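Side-chain contacts in WbbM protein (Klebsiella pneumoniae, PDB 6U4B), which is a bifunctional, trimeric O-antigen polymerase, probably building the polysaccharide through two different glycosyltransferase activities in one chain: residues E228-F231 / S232-N236; K251-I254 / G255-E259; E92-A95 / D96-F100. One frame throughout, in Å; residues are numbered along the deposited sequence.

Contact 1 of 3, residues E228-F231 / S232-N236; sequences EWLF and SILDN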
loop_
_atom_site.group_PDB
_atom_site.type_symbol
_atom_site.label_atom_id
_atom_site.label_comp_id
_atom_site.label_asym_id
_atom_site.label_seq_id
_atom_site.Cartn_x
_atom_site.Cartn_y
_atom_site.Cartn_z
ATOM N N GLU A 228 -16.500 -43.078 24.074
ATOM C CA GLU A 228 -17.877 -42.598 23.991
ATOM C C GLU A 228 -18.428 -42.281 25.373
ATOM O O GLU A 228 -19.151 -41.294 25.552
ATOM C CB GLU A 228 -18.754 -43.636 23.289
ATOM C CG GLU A 228 -18.444 -43.831 21.813
ATOM C CD GLU A 228 -19.166 -45.028 21.223
ATOM O OE1 GLU A 228 -19.687 -45.854 22.002
ATOM O OE2 GLU A 228 -19.211 -45.145 19.980
ATOM N N TRP A 229 -18.080 -43.101 26.365
ATOM C CA TRP A 229 -18.562 -42.888 27.724
ATOM C C TRP A 229 -17.914 -41.660 28.353
ATOM O O TRP A 229 -18.606 -40.796 28.905
ATOM C CB TRP A 229 -18.291 -44.142 28.558
ATOM C CG TRP A 229 -18.672 -44.047 30.007
ATOM C CD1 TRP A 229 -19.889 -44.331 30.556
ATOM C CD2 TRP A 229 -17.819 -43.673 31.095
ATOM N NE1 TRP A 229 -19.851 -44.143 31.916
ATOM C CE2 TRP A 229 -18.590 -43.741 32.273
ATOM C CE3 TRP A 229 -16.478 -43.281 31.188
ATOM C CZ2 TRP A 229 -18.067 -43.432 33.528
ATOM C CZ3 TRP A 229 -15.962 -42.973 32.433
ATOM C CH2 TRP A 229 -16.754 -43.050 33.587
ATOM N N LEU A 230 -16.585 -41.559 28.268
ATOM C CA LEU A 230 -15.876 -40.472 28.940
ATOM C C LEU A 230 -16.277 -39.113 28.378
ATOM O O LEU A 230 -16.587 -38.184 29.132
ATOM C CB LEU A 230 -14.366 -40.670 28.817
ATOM C CG LEU A 230 -13.500 -39.523 29.345
ATOM C CD1 LEU A 230 -13.598 -39.418 30.861
ATOM C CD2 LEU A 230 -12.049 -39.675 28.902
ATOM N N PHE A 231 -16.280 -38.976 27.051
ATOM C CA PHE A 231 -16.507 -37.664 26.462
ATOM C C PHE A 231 -17.976 -37.264 26.452
ATOM O O PHE A 231 -18.268 -36.068 26.370
ATOM C CB PHE A 231 -15.915 -37.611 25.053
ATOM C CG PHE A 231 -14.419 -37.494 25.045
ATOM C CD1 PHE A 231 -13.811 -36.279 25.301
ATOM C CD2 PHE A 231 -13.620 -38.603 24.816
ATOM C CE1 PHE A 231 -12.435 -36.164 25.312
ATOM C CE2 PHE A 231 -12.241 -38.496 24.827
ATOM C CZ PHE A 231 -11.648 -37.275 25.076
ATOM N N SER A 232 -18.902 -38.222 26.544
ATOM C CA SER A 232 -20.297 -37.857 26.772
ATOM C C SER A 232 -20.461 -37.182 28.127
ATOM O O SER A 232 -21.242 -36.233 28.271
ATOM C CB SER A 232 -21.195 -39.090 26.677
ATOM O OG SER A 232 -21.012 -39.942 27.795
ATOM N N ILE A 233 -19.723 -37.657 29.132
ATOM C CA ILE A 233 -19.753 -37.028 30.449
ATOM C C ILE A 233 -19.062 -35.673 30.410
ATOM O O ILE A 233 -19.555 -34.691 30.979
ATOM C CB ILE A 233 -19.110 -37.961 31.490
ATOM C CG1 ILE A 233 -19.968 -39.215 31.680
ATOM C CG2 ILE A 233 -18.898 -37.230 32.810
ATOM C CD1 ILE A 233 -19.216 -40.384 32.260
ATOM N N LEU A 234 -17.909 -35.595 29.744
ATOM C CA LEU A 234 -17.172 -34.339 29.701
ATOM C C LEU A 234 -17.929 -33.267 28.924
ATOM O O LEU A 234 -17.867 -32.087 29.287
ATOM C CB LEU A 234 -15.779 -34.565 29.109
ATOM C CG LEU A 234 -14.878 -35.539 29.883
ATOM C CD1 LEU A 234 -13.483 -35.609 29.273
ATOM C CD2 LEU A 234 -14.807 -35.170 31.364
ATOM N N ASP A 235 -18.659 -33.654 27.873
ATOM C CA ASP A 235 -19.505 -32.694 27.168
ATOM C C ASP A 235 -20.515 -32.058 28.115
ATOM O O ASP A 235 -20.669 -30.831 28.147
ATOM C CB ASP A 235 -20.234 -33.369 26.005
ATOM C CG ASP A 235 -19.313 -33.730 24.861
ATOM O OD1 ASP A 235 -19.612 -34.714 24.153
ATOM O OD2 ASP A 235 -18.283 -33.044 24.682
ATOM N N ASN A 236 -21.216 -32.882 28.896
ATOM C CA ASN A 236 -22.165 -32.344 29.862
ATOM C C ASN A 236 -21.458 -31.597 30.983
ATOM O O ASN A 236 -22.008 -30.632 31.526
ATOM C CB ASN A 236 -23.033 -33.465 30.436
ATOM C CG ASN A 236 -24.056 -33.982 29.442
ATOM O OD1 ASN A 236 -23.780 -34.087 28.248
ATOM N ND2 ASN A 236 -25.249 -34.300 29.931
#
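I233 reaches back one turn to W229 within helix 220-240, an i to i+4 pair of an alpha-helix. Its chain can be followed outward. I233 CB rests 3.5 Å from L230 O. CG1 lies beside the backbone N (chi1 -67°) and passes W229 O. I233 CD1 then ends over one face of the W229 indole. It stands 3.5 Å from the centroid of the six-membered ring of W229, 18° off the normal, a close CH-pi contact. The nearest ring atom is W229 CE2, and W229 O is equally near CD1. The methyl thus touches both the ring face and the backbone carbonyl of W229. W229 has CG anti to its own N (chi1 177°), and this swings the indole to the side of the helix where I233 comes back.

L234 CD1 sits where two side chains converge. It meets L230 CG at 3.9 Å and F231 CD1 at 4.0 Å. Its approach to the phenyl ring is oblique.

Other helices close round this patch. L261 of helix 253-272 touches W229, L230, I233 and L234. Y197 stacks on the indole, and W89 and H85 of helix 82-91 pack on F231.

The backbone bond from I233 N to W229 O is weak, whereas L234 N binds L230 O at 3.0 Å. W229 O has a second donor. S232 OG gives its hydrogen to W229 O at 2.8 Å, tilted from the carbonyl plane, and the same OG is also hydrogen-bonded to Y194 OH.

Contact 2 of 3, residues K251-I254 / G255-E259; sequences KRVI and GHIAE
R252 and H256 lie one turn apart at the start of helix 253-272, with R252 in the N-cap position. Their flat groups are steeply inclined, the planes 74° apart. H256 turns its CE1 corner at the guanidinium. CE1 lies 3.5 Å above that plane, over its centre. In turn, R252 NH2 lies at the edge of the imidazole, in its plane. A bend at chi3 (68°) turns the arginine tip forward along the helix, toward H256. Nearer the backbone, R252 CB meets H256 NE2 at 3.5 Å.

R252 O lies against a face of the same imidazole. It is 3.1 Å from the ring plane, toward the rim. This oxygen also accepts H256 N at 3.0 Å, in a nearly straight bond. One carbonyl therefore meets both the N-H and the ring face of H256.

V253 and I257 are arranged differently. They run side by side and point the same way, with V253 CG2 3.7 Å from I257 CD1. In the backbone, I257 N bonds to V253 O, and A258 N to I254 O.

The apolar side faces inward. I257 packs on A186 of helix 180-193, while I254 touches L237 of helix 220-240. I254 also packs on F543 of the second subunit, so at this residue the helix start meets both helix 220-240 and the neighbouring chain.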
loop_
_atom_site.group_PDB
_atom_site.type_symbol
_atom_site.label_atom_id
_atom_site.label_comp_id
_atom_site.label_asym_id
_atom_site.label_seq_id
_atom_site.Cartn_x
_atom_site.Cartn_y
_atom_site.Cartn_z
ATOM N N LYS A 251 -6.904 -24.775 35.897
ATOM C CA LYS A 251 -7.587 -24.859 34.610
ATOM C C LYS A 251 -7.588 -26.271 34.036
ATOM O O LYS A 251 -8.451 -26.589 33.211
ATOM C CB LYS A 251 -6.946 -23.896 33.608
ATOM C CG LYS A 251 -7.407 -22.454 33.743
ATOM C CD LYS A 251 -6.309 -21.484 33.327
ATOM C CE LYS A 251 -6.741 -20.594 32.182
ATOM N NZ LYS A 251 -5.696 -19.574 31.890
ATOM N N ARG A 252 -6.652 -27.124 34.452
ATOM C CA ARG A 252 -6.618 -28.519 34.049
ATOM C C ARG A 252 -7.703 -29.367 34.738
ATOM O O ARG A 252 -7.542 -30.593 34.815
ATOM C CB ARG A 252 -5.228 -29.100 34.329
ATOM C CG ARG A 252 -4.091 -28.302 33.707
ATOM C CD ARG A 252 -2.777 -28.578 34.415
ATOM N NE ARG A 252 -2.309 -29.941 34.191
ATOM C CZ ARG A 252 -1.615 -30.637 35.084
ATOM N NH1 ARG A 252 -1.219 -31.873 34.806
ATOM N NH2 ARG A 252 -1.329 -30.098 36.261
ATOM N N VAL A 253 -8.787 -28.735 35.203
ATOM C CA VAL A 253 -9.818 -29.434 35.965
ATOM C C VAL A 253 -10.386 -30.605 35.175
ATOM O O VAL A 253 -10.648 -31.678 35.734
ATOM C CB VAL A 253 -10.919 -28.444 36.377
ATOM C CG1 VAL A 253 -11.339 -27.608 35.194
ATOM C CG2 VAL A 253 -12.129 -29.187 36.955
ATOM N N ILE A 254 -10.566 -30.426 33.864
ATOM C CA ILE A 254 -11.141 -31.483 33.036
ATOM C C ILE A 254 -10.237 -32.709 33.040
ATOM O O ILE A 254 -10.691 -33.839 33.253
ATOM C CB ILE A 254 -11.384 -30.970 31.607
ATOM C CG1 ILE A 254 -12.204 -29.679 31.634
ATOM C CG2 ILE A 254 -12.092 -32.032 30.774
ATOM C CD1 ILE A 254 -13.637 -29.873 32.079
ATOM N N GLY A 255 -8.939 -32.500 32.802
ATOM C CA GLY A 255 -8.008 -33.617 32.810
ATOM C C GLY A 255 -7.917 -34.290 34.165
ATOM O O GLY A 255 -7.845 -35.518 34.255
ATOM N N HIS A 256 -7.920 -33.495 35.238
ATOM C CA HIS A 256 -7.877 -34.061 36.582
ATOM C C HIS A 256 -9.114 -34.902 36.866
ATOM O O HIS A 256 -9.018 -35.979 37.467
ATOM C CB HIS A 256 -7.738 -32.943 37.615
ATOM C CG HIS A 256 -6.455 -32.179 37.507
ATOM N ND1 HIS A 256 -5.260 -32.774 37.163
ATOM C CD2 HIS A 256 -6.181 -30.866 37.697
ATOM C CE1 HIS A 256 -4.305 -31.863 37.149
ATOM N NE2 HIS A 256 -4.837 -30.696 37.469
ATOM N N ILE A 257 -10.287 -34.432 36.435
ATOM C CA ILE A 257 -11.522 -35.169 36.685
ATOM C C ILE A 257 -11.531 -36.474 35.898
ATOM O O ILE A 257 -11.977 -37.515 36.396
ATOM C CB ILE A 257 -12.740 -34.285 36.356
ATOM C CG1 ILE A 257 -12.925 -33.225 37.444
ATOM C CG2 ILE A 257 -13.998 -35.125 36.206
ATOM C CD1 ILE A 257 -14.090 -32.284 37.204
ATOM N N ALA A 258 -11.017 -36.446 34.665
ATOM C CA ALA A 258 -10.963 -37.646 33.839
ATOM C C ALA A 258 -10.110 -38.743 34.460
ATOM O O ALA A 258 -10.326 -39.923 34.154
ATOM C CB ALA A 258 -10.430 -37.302 32.447
ATOM N N GLU A 259 -9.138 -38.388 35.305
ATOM C CA GLU A 259 -8.358 -39.414 35.992
ATOM C C GLU A 259 -9.234 -40.221 36.942
ATOM O O GLU A 259 -9.031 -41.430 37.116
ATOM C CB GLU A 259 -7.202 -38.775 36.757
ATOM C CG GLU A 259 -6.120 -38.170 35.889
ATOM C CD GLU A 259 -4.966 -37.634 36.715
ATOM O OE1 GLU A 259 -4.419 -36.570 36.357
ATOM O OE2 GLU A 259 -4.620 -38.271 37.733
#

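Contact 3 of 3, residues E92-A95 / D96-F100; sequences EELA and DYVGF
A95 and D96 share a flat peptide group with neighbours on both faces. On one side lies the D96 carboxylate, well off centre. Its OD1 is 4.1 Å from A95 C. V98 CG2 and Y97 N are on the other side. On that same side, V98 CG2 comes 3.9 Å from A95 O, a van der Waals approach. Y97 sets off away from 92-95, and its OH is hydrogen-bonded to I150 O.

V98 carries the side-chain contact. Its CG1 is anti to the backbone N (chi1 178°), which leaves CG2 beside that N and facing back along the chain. V98 CG2 then touches L94 CB at 4.0 Å. The contact is made at the root of the leucine, not by its branched end. A95 CB comes 3.7 Å from Y97 O.

No hydrogen bond joins 92-95 to 96-100. A95 O is 3.2 Å from Y97 N, but the angle is poor. The turn instead follows from the backbone. D96 has helix-like angles between the extended A95 and Y97, and there the loop reverses into the strand.

This is the loop that leads from helix 82-91 into strand 97-102, closing a beta-alpha-beta crossover that began at strand 47-51. L94 and V98 pack on V88 of helix 82-91 and on F223 of helix 220-240. Strand 97-102 itself lies between parallel strand 29-35 and antiparallel strand 216-219.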
loop_
_atom_site.group_PDB
_atom_site.type_symbol
_atom_site.label_atom_id
_atom_site.label_comp_id
_atom_site.label_asym_id
_atom_site.label_seq_id
_atom_site.Cartn_x
_atom_site.Cartn_y
_atom_site.Cartn_z
ATOM N N GLU A 92 -8.192 -41.513 13.853
ATOM C CA GLU A 92 -7.232 -42.570 13.573
ATOM C C GLU A 92 -7.925 -43.897 13.287
ATOM O O GLU A 92 -8.968 -44.216 13.865
ATOM C CB GLU A 92 -6.268 -42.745 14.748
ATOM C CG GLU A 92 -5.081 -41.803 14.735
ATOM C CD GLU A 92 -4.076 -42.151 13.654
ATOM O OE1 GLU A 92 -4.274 -41.733 12.492
ATOM O OE2 GLU A 92 -3.093 -42.856 13.967
ATOM N N GLU A 93 -7.327 -44.672 12.382
ATOM C CA GLU A 93 -7.715 -46.065 12.192
ATOM C C GLU A 93 -7.116 -46.877 13.333
ATOM O O GLU A 93 -5.896 -47.052 13.412
ATOM C CB GLU A 93 -7.257 -46.585 10.834
ATOM C CG GLU A 93 -8.325 -46.488 9.755
ATOM C CD GLU A 93 -8.082 -47.436 8.598
ATOM O OE1 GLU A 93 -6.942 -47.480 8.092
ATOM O OE2 GLU A 93 -9.031 -48.145 8.198
ATOM N N LEU A 94 -7.975 -47.374 14.217
ATOM C CA LEU A 94 -7.535 -47.931 15.487
ATOM C C LEU A 94 -6.969 -49.332 15.302
ATOM O O LEU A 94 -7.602 -50.194 14.684
ATOM C CB LEU A 94 -8.700 -47.959 16.472
ATOM C CG LEU A 94 -9.538 -46.680 16.479
ATOM C CD1 LEU A 94 -10.792 -46.874 17.300
ATOM C CD2 LEU A 94 -8.730 -45.501 17.002
ATOM N N ALA A 95 -5.777 -49.555 15.847
ATOM C CA ALA A 95 -5.201 -50.888 15.891
ATOM C C ALA A 95 -5.970 -51.750 16.892
ATOM O O ALA A 95 -6.893 -51.291 17.570
ATOM C CB ALA A 95 -3.720 -50.812 16.254
ATOM N N ASP A 96 -5.578 -53.024 16.985
ATOM C CA ASP A 96 -6.217 -53.922 17.942
ATOM C C ASP A 96 -6.025 -53.441 19.374
ATOM O O ASP A 96 -6.868 -53.710 20.238
ATOM C CB ASP A 96 -5.671 -55.341 17.780
ATOM C CG ASP A 96 -5.955 -55.922 16.408
ATOM O OD1 ASP A 96 -7.027 -55.622 15.842
ATOM O OD2 ASP A 96 -5.104 -56.676 15.892
ATOM N N TYR A 97 -4.931 -52.730 19.644
ATOM C CA TYR A 97 -4.673 -52.136 20.948
ATOM C C TYR A 97 -4.290 -50.678 20.754
ATOM O O TYR A 97 -3.451 -50.365 19.904
ATOM C CB TYR A 97 -3.563 -52.887 21.692
ATOM C CG TYR A 97 -4.001 -54.211 22.272
ATOM C CD1 TYR A 97 -4.311 -54.331 23.620
ATOM C CD2 TYR A 97 -4.113 -55.339 21.470
ATOM C CE1 TYR A 97 -4.717 -55.541 24.157
ATOM C CE2 TYR A 97 -4.518 -56.554 21.998
ATOM C CZ TYR A 97 -4.819 -56.648 23.340
ATOM O OH TYR A 97 -5.223 -57.852 23.871
ATOM N N VAL A 98 -4.905 -49.793 21.535
ATOM C CA VAL A 98 -4.660 -48.357 21.463
ATOM C C VAL A 98 -4.139 -47.896 22.817
ATOM O O VAL A 98 -4.717 -48.231 23.856
ATOM C CB VAL A 98 -5.932 -47.582 21.068
ATOM C CG1 VAL A 98 -5.668 -46.085 21.054
ATOM C CG2 VAL A 98 -6.437 -48.047 19.710
ATOM N N GLY A 99 -3.050 -47.121 22.801
ATOM C CA GLY A 99 -2.392 -46.727 24.028
ATOM C C GLY A 99 -1.914 -45.290 23.981
ATOM O O GLY A 99 -1.841 -44.666 22.921
ATOM N N PHE A 100 -1.589 -44.777 25.166
ATOM C CA PHE A 100 -1.125 -43.407 25.326
ATOM C C PHE A 100 -0.085 -43.353 26.432
ATOM O O PHE A 100 -0.282 -43.928 27.506
ATOM C CB PHE A 100 -2.279 -42.449 25.655
ATOM C CG PHE A 100 -3.369 -42.441 24.627
ATOM C CD1 PHE A 100 -4.445 -43.300 24.738
ATOM C CD2 PHE A 100 -3.315 -41.576 23.548
ATOM C CE1 PHE A 100 -5.451 -43.297 23.792
ATOM C CE2 PHE A 100 -4.316 -41.566 22.597
ATOM C CZ PHE A 100 -5.387 -42.429 22.719
#

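In the fold
All three contacts belong to the DUF4422 part of the chain, away from the magnesium sites. Contacts 1 and 2 lie on successive helices and touch directly, L234 against I254 and L230 against A258. Contact 3 stands apart, its centre about 19 Å from that of contact 1, but helices 82-91 and 220-240 pack against it. Contact 1 is the buried, aromatic-rich one. Contact 2 is only partly buried: it joins an apolar side to a polar arginine–histidine side and meets another subunit. Contact 3 is buried too, yet it is a loop-to-strand turn with no hydrogen bond between its two segments; its strand residues bond mainly to strands 29-35 and 216-219.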